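Local coordinates for capsid protein VP1 (Human polyomavirus 12, PDB 6Y5Z) that forms the pentameric building blocks of the viral capsid, probably a T=7 icosahedral shell, at residues Asn37-Phe42 / Gly247-Gly252. Residues are numbered along the deposited sequence; the frame is centred on the assembly and turned at random.
Sequences NTWYGF and GWFTAG
An aromatic cluster of Trp39, Phe42 and Phe249 ties the loop that follows strand 9-26 to the last part of strand 237-250 in the jelly-roll β-sandwich of VP1. Its centre is a T-shaped pair: the edge of Phe42 is directed at one face of Phe249, the planes standing at 79° with centroids 5.3 Å apart. Phe42 CE2 does the touching, 3.7 Å from Phe249 CG and 3.8 Å from Phe249 CB. The CG of Phe249 lies anti to the backbone N, beside the carbonyl carbon. Trp39 brings the far rim of its six-membered ring to the same phenyl, CH2 lying 3.8 Å from Phe249 CE1 with CZ3 beside it, at an oblique 58° between planes. Within the loop, Trp39 CE3 also sits over a face of Phe42, offset toward the rim. Two overlapping β-turns, type I from Asn37 to Tyr40 and type II from Trp39 to Phe42, carry Trp39 and Phe42. Arg258 of the same chain and Arg52 of a neighbouring subunit each make a cation-pi contact with Trp39, placing the cluster at a subunit interface of the pentamer. An Asx turn braces the first of the two turns, where Trp39 N donates almost straight (172°) to an in-plane lone pair of Asn37 OD1 at 3.0 Å.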
loop_
_atom_site.group_PDB
_atom_site.type_symbol
_atom_site.label_atom_id
_atom_site.label_comp_id
_atom_site.label_asym_id
_atom_site.label_seq_id
_atom_site.Cartn_x
_atom_site.Cartn_y
_atom_site.Cartn_z
ATOM N N ASN D 37 0.567 -32.527 20.069
ATOM C CA ASN D 37 1.044 -33.009 18.751
ATOM C C ASN D 37 2.234 -32.164 18.279
ATOM O O ASN D 37 2.190 -30.935 18.414
ATOM C CB ASN D 37 -0.117 -33.050 17.762
ATOM C CG ASN D 37 0.250 -33.748 16.479
ATOM O OD1 ASN D 37 1.149 -33.318 15.750
ATOM N ND2 ASN D 37 -0.410 -34.871 16.233
ATOM N N THR D 38 3.266 -32.810 17.740
ATOM C CA THR D 38 4.533 -32.168 17.321
ATOM C C THR D 38 4.267 -31.092 16.252
ATOM O O THR D 38 5.151 -30.232 16.082
ATOM C CB THR D 38 5.527 -33.236 16.859
ATOM O OG1 THR D 38 6.850 -32.711 16.777
ATOM C CG2 THR D 38 5.112 -33.860 15.541
ATOM N N TRP D 39 3.153 -31.149 15.519
ATOM C CA TRP D 39 2.821 -30.140 14.476
ATOM C C TRP D 39 1.718 -29.193 14.955
ATOM O O TRP D 39 1.067 -28.562 14.102
ATOM C CB TRP D 39 2.449 -30.842 13.156
ATOM C CG TRP D 39 3.666 -31.352 12.456
ATOM C CD1 TRP D 39 4.117 -32.644 12.406
ATOM C CD2 TRP D 39 4.625 -30.565 11.738
ATOM N NE1 TRP D 39 5.286 -32.702 11.707
ATOM C CE2 TRP D 39 5.625 -31.445 11.276
ATOM C CE3 TRP D 39 4.714 -29.212 11.410
ATOM C CZ2 TRP D 39 6.697 -31.011 10.501
ATOM C CZ3 TRP D 39 5.789 -28.784 10.677
ATOM C CH2 TRP D 39 6.759 -29.670 10.206
ATOM N N TYR D 40 1.532 -29.009 16.260
ATOM C CA TYR D 40 0.550 -28.035 16.806
ATOM C C TYR D 40 0.804 -26.625 16.245
ATOM O O TYR D 40 1.991 -26.231 16.156
ATOM C CB TYR D 40 0.694 -27.968 18.318
ATOM C CG TYR D 40 -0.326 -27.145 19.066
ATOM C CD1 TYR D 40 -1.679 -27.243 18.811
ATOM C CD2 TYR D 40 0.085 -26.343 20.125
ATOM C CE1 TYR D 40 -2.619 -26.537 19.548
ATOM C CE2 TYR D 40 -0.846 -25.634 20.873
ATOM C CZ TYR D 40 -2.195 -25.721 20.584
ATOM O OH TYR D 40 -3.093 -25.033 21.366
ATOM N N GLY D 41 -0.254 -25.958 15.793
ATOM C CA GLY D 41 -0.141 -24.630 15.158
ATOM C C GLY D 41 -0.029 -24.703 13.655
ATOM O O GLY D 41 0.101 -23.642 13.010
ATOM N N PHE D 42 -0.068 -25.904 13.106
ATOM C CA PHE D 42 -0.034 -26.184 11.663
ATOM C C PHE D 42 -1.198 -27.106 11.305
ATOM O O PHE D 42 -1.849 -27.680 12.175
ATOM C CB PHE D 42 1.269 -26.872 11.255
ATOM C CG PHE D 42 2.558 -26.120 11.493
ATOM C CD1 PHE D 42 3.102 -26.002 12.768
ATOM C CD2 PHE D 42 3.286 -25.603 10.430
ATOM C CE1 PHE D 42 4.317 -25.351 12.953
ATOM C CE2 PHE D 42 4.505 -24.966 10.618
ATOM C CZ PHE D 42 5.030 -24.849 11.884
ATOM N N GLY D 247 -0.049 -18.416 5.977
ATOM C CA GLY D 247 0.377 -18.994 4.703
ATOM C C GLY D 247 0.670 -20.459 4.864
ATOM O O GLY D 247 0.143 -21.073 5.832
ATOM N N TRP D 248 1.513 -20.981 3.989
ATOM C CA TRP D 248 1.900 -22.414 4.003
ATOM C C TRP D 248 3.383 -22.565 4.299
ATOM O O TRP D 248 4.223 -21.838 3.734
ATOM C CB TRP D 248 1.521 -23.124 2.697
ATOM C CG TRP D 248 0.043 -23.135 2.473
ATOM C CD1 TRP D 248 -0.900 -23.856 3.144
ATOM C CD2 TRP D 248 -0.670 -22.351 1.509
ATOM N NE1 TRP D 248 -2.153 -23.580 2.660
ATOM C CE2 TRP D 248 -2.039 -22.641 1.673
ATOM C CE3 TRP D 248 -0.277 -21.433 0.526
ATOM C CZ2 TRP D 248 -3.017 -22.023 0.895
ATOM C CZ3 TRP D 248 -1.243 -20.832 -0.245
ATOM C CH2 TRP D 248 -2.588 -21.127 -0.061
ATOM N N PHE D 249 3.673 -23.570 5.114
ATOM C CA PHE D 249 5.029 -24.063 5.437
ATOM C C PHE D 249 5.340 -25.245 4.530
ATOM O O PHE D 249 4.446 -26.079 4.330
ATOM C CB PHE D 249 5.053 -24.477 6.906
ATOM C CG PHE D 249 6.368 -25.007 7.411
ATOM C CD1 PHE D 249 6.630 -26.370 7.404
ATOM C CD2 PHE D 249 7.333 -24.162 7.945
ATOM C CE1 PHE D 249 7.839 -26.861 7.857
ATOM C CE2 PHE D 249 8.526 -24.662 8.431
ATOM C CZ PHE D 249 8.786 -26.015 8.375
ATOM N N THR D 250 6.562 -25.330 4.003
ATOM C CA THR D 250 6.998 -26.537 3.266
ATOM C C THR D 250 8.229 -27.132 3.951
ATOM O O THR D 250 9.310 -26.521 3.930
ATOM C CB THR D 250 7.287 -26.246 1.790
ATOM O OG1 THR D 250 6.204 -25.514 1.226
ATOM C CG2 THR D 250 7.502 -27.517 0.993
ATOM N N ALA D 251 8.061 -28.323 4.506
ATOM C CA ALA D 251 9.147 -29.083 5.156
ATOM C C ALA D 251 10.109 -29.615 4.096
ATOM O O ALA D 251 9.678 -29.906 2.949
ATOM C CB ALA D 251 8.582 -30.225 5.964
ATOM N N GLY D 252 11.352 -29.868 4.499
ATOM C CA GLY D 252 12.390 -30.359 3.579
ATOM C C GLY D 252 12.208 -31.822 3.193
ATOM O O GLY D 252 12.980 -32.287 2.339
#